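Local coordinates for sensory box/GGDEF family protein (PDB 4YME) that probably makes cyclic di-GMP from GTP through this GGDEF domain, one part of a larger membrane protein that also carries MHYT, PAS and EAL domains, at residues Ala100-Ala103 / Gly104-Glu108. Residues are numbered along the deposited sequence; the frame is centred on the assembly and turned at random.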
ATOM      1  N   ALA A 100      -7.700  10.565  -1.318  1.00 28.67           N
ATOM      2  CA  ALA A 100      -6.694  11.513  -0.792  1.00 29.22           C
ATOM      3  C   ALA A 100      -6.675  11.517   0.743  1.00 28.76           C
ATOM      4  O   ALA A 100      -5.589  11.623   1.357  1.00 30.47           O
ATOM      5  CB  ALA A 100      -6.990  12.940  -1.313  1.00 30.36           C
ATOM      6  N   GLU A 101      -7.838  11.371   1.379  1.00 28.06           N
ATOM      7  CA  GLU A 101      -7.906  11.394   2.838  1.00 29.89           C
ATOM      8  C   GLU A 101      -7.204  10.160   3.467  1.00 27.15           C
ATOM      9  O   GLU A 101      -6.463  10.246   4.464  1.00 26.80           O
ATOM     10  CB  GLU A 101      -9.334  11.483   3.322  1.00 34.97           C
ATOM     11  CG  GLU A 101      -9.428  11.750   4.851  1.00 39.63           C
ATOM     12  CD  GLU A 101      -9.504  10.495   5.735  1.00 42.42           C
ATOM     13  OE1 GLU A 101      -9.767   9.379   5.228  1.00 47.06           O
ATOM     14  OE2 GLU A 101      -9.308  10.624   6.976  1.00 46.97           O
ATOM     15  N   LEU A 102      -7.473   9.002   2.899  1.00 23.77           N
ATOM     16  CA  LEU A 102      -6.791   7.832   3.381  1.00 22.59           C
ATOM     17  C   LEU A 102      -5.308   7.926   3.092  1.00 21.82           C
ATOM     18  O   LEU A 102      -4.507   7.529   3.937  1.00 22.39           O
ATOM     19  CB  LEU A 102      -7.374   6.609   2.678  1.00 22.30           C
ATOM     20  CG  LEU A 102      -6.632   5.286   2.958  1.00 22.17           C
ATOM     21  CD1 LEU A 102      -6.609   4.880   4.401  1.00 21.84           C
ATOM     22  CD2 LEU A 102      -7.254   4.203   2.017  1.00 22.57           C
ATOM     23  N   ALA A 103      -4.932   8.378   1.898  1.00 21.06           N
ATOM     24  CA  ALA A 103      -3.505   8.520   1.530  1.00 21.68           C
ATOM     25  C   ALA A 103      -2.756   9.345   2.586  1.00 22.50           C
ATOM     26  O   ALA A 103      -1.628   9.026   3.021  1.00 21.03           O
ATOM     27  CB  ALA A 103      -3.340   9.165   0.142  1.00 23.22           C
ATOM     28  N   GLY A 104      -3.367  10.444   2.979  1.00 22.46           N
ATOM     29  CA  GLY A 104      -2.746  11.294   3.981  1.00 23.07           C
ATOM     30  C   GLY A 104      -2.553  10.555   5.286  1.00 22.56           C
ATOM     31  O   GLY A 104      -1.478  10.658   5.904  1.00 23.77           O
ATOM     32  N   ARG A 105      -3.557   9.780   5.699  1.00 23.37           N
ATOM     33  CA  ARG A 105      -3.480   9.046   6.951  1.00 24.79           C
ATOM     34  C   ARG A 105      -2.383   7.970   6.883  1.00 21.91           C
ATOM     35  O   ARG A 105      -1.656   7.757   7.838  1.00 21.58           O
ATOM     36  CB  ARG A 105      -4.818   8.433   7.329  1.00 27.92           C
ATOM     37  CG  ARG A 105      -5.778   9.415   7.966  1.00 33.32           C
ATOM     38  CD  ARG A 105      -7.059   8.712   8.480  1.00 37.31           C
ATOM     39  NE  ARG A 105      -7.934   8.276   7.395  1.00 39.38           N
ATOM     40  CZ  ARG A 105      -8.288   7.024   7.102  1.00 42.51           C
ATOM     41  NH1 ARG A 105      -7.813   5.967   7.779  1.00 44.50           N
ATOM     42  NH2 ARG A 105      -9.142   6.838   6.079  1.00 42.82           N
ATOM     43  N   LEU A 106      -2.273   7.320   5.730  1.00 21.23           N
ATOM     44  CA  LEU A 106      -1.230   6.319   5.528  1.00 20.53           C
ATOM     45  C   LEU A 106       0.164   6.950   5.661  1.00 19.34           C
ATOM     46  O   LEU A 106       1.053   6.395   6.322  1.00 18.93           O
ATOM     47  CB  LEU A 106      -1.381   5.621   4.167  1.00 21.02           C
ATOM     48  CG  LEU A 106      -2.615   4.711   4.048  1.00 22.14           C
ATOM     49  CD1 LEU A 106      -2.768   4.243   2.658  1.00 22.80           C
ATOM     50  CD2 LEU A 106      -2.566   3.569   5.097  1.00 23.82           C
ATOM     51  N   ILE A 107       0.394   8.064   4.990  1.00 19.18           N
ATOM     52  CA  ILE A 107       1.704   8.726   5.066  1.00 20.44           C
ATOM     53  C   ILE A 107       2.018   9.066   6.555  1.00 20.38           C
ATOM     54  O   ILE A 107       3.116   8.820   7.052  1.00 19.41           O
ATOM     55  CB  ILE A 107       1.751   9.987   4.157  1.00 21.52           C
ATOM     56  CG1 ILE A 107       1.768   9.552   2.688  1.00 23.54           C
ATOM     57  CG2 ILE A 107       2.966  10.864   4.487  1.00 23.35           C
ATOM     58  CD1 ILE A 107       1.430  10.620   1.768  1.00 26.62           C
ATOM     59  N   GLU A 108       1.043   9.584   7.259  1.00 22.03           N
ATOM     60  CA  GLU A 108       1.254   9.949   8.669  0.50 23.67           C
ATOM     61  C   GLU A 108       1.608   8.731   9.522  1.00 23.22           C
ATOM     62  O   GLU A 108       2.598   8.755  10.324  1.00 22.66           O
ATOM     63  CB  GLU A 108       0.016  10.632   9.260  0.50 26.44           C
ATOM     64  CG  GLU A 108       0.271  11.178  10.687  0.50 28.52           C
ATOM     65  CD  GLU A 108       1.595  11.921  10.774  0.50 31.51           C
ATOM     66  OE1 GLU A 108       1.805  12.829   9.929  0.50 34.35           O
ATOM     67  OE2 GLU A 108       2.434  11.592  11.665  0.50 35.03           O
TER
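A100 O accepts the amide of G104 at 3.0 Å, the first of four successive i to i+4 bonds linking 100-103 to 104-108 within helix 95-109. The next residue, E101, meets R105 through side chain and backbone alike. The guanidinium grips the carboxylate side-on: NH2 of R105 reaches the syn side of E101 OE1 at 2.8 Å, with OE1 almost in the guanidinium plane, while NE meets E101 OE2, also at 2.8 Å, from above the carboxylate. The two planes lie 32° apart. A bend at chi3 (-72°) turns the arginine back toward the glutamate. L102 lays CD1 over one guanidinium face, 3.6 Å from R105 NH2 and 4.0 Å from L106 CG. Both leucines pack on I37 of strand 33-41, and L106 also touches I39; an alanine in place of L106 would probably leave a gap against this strand and deprive L102 CD1 of its leucine partner. A103, small enough to lie close to the sheet, shares L127 of strand 125-131 with I107. The helix is thus amphipathic: apolar groups pack it on the ferredoxin-like sheet, while the opposite charges of E101 and R105 probably offset each other on an exposed flank.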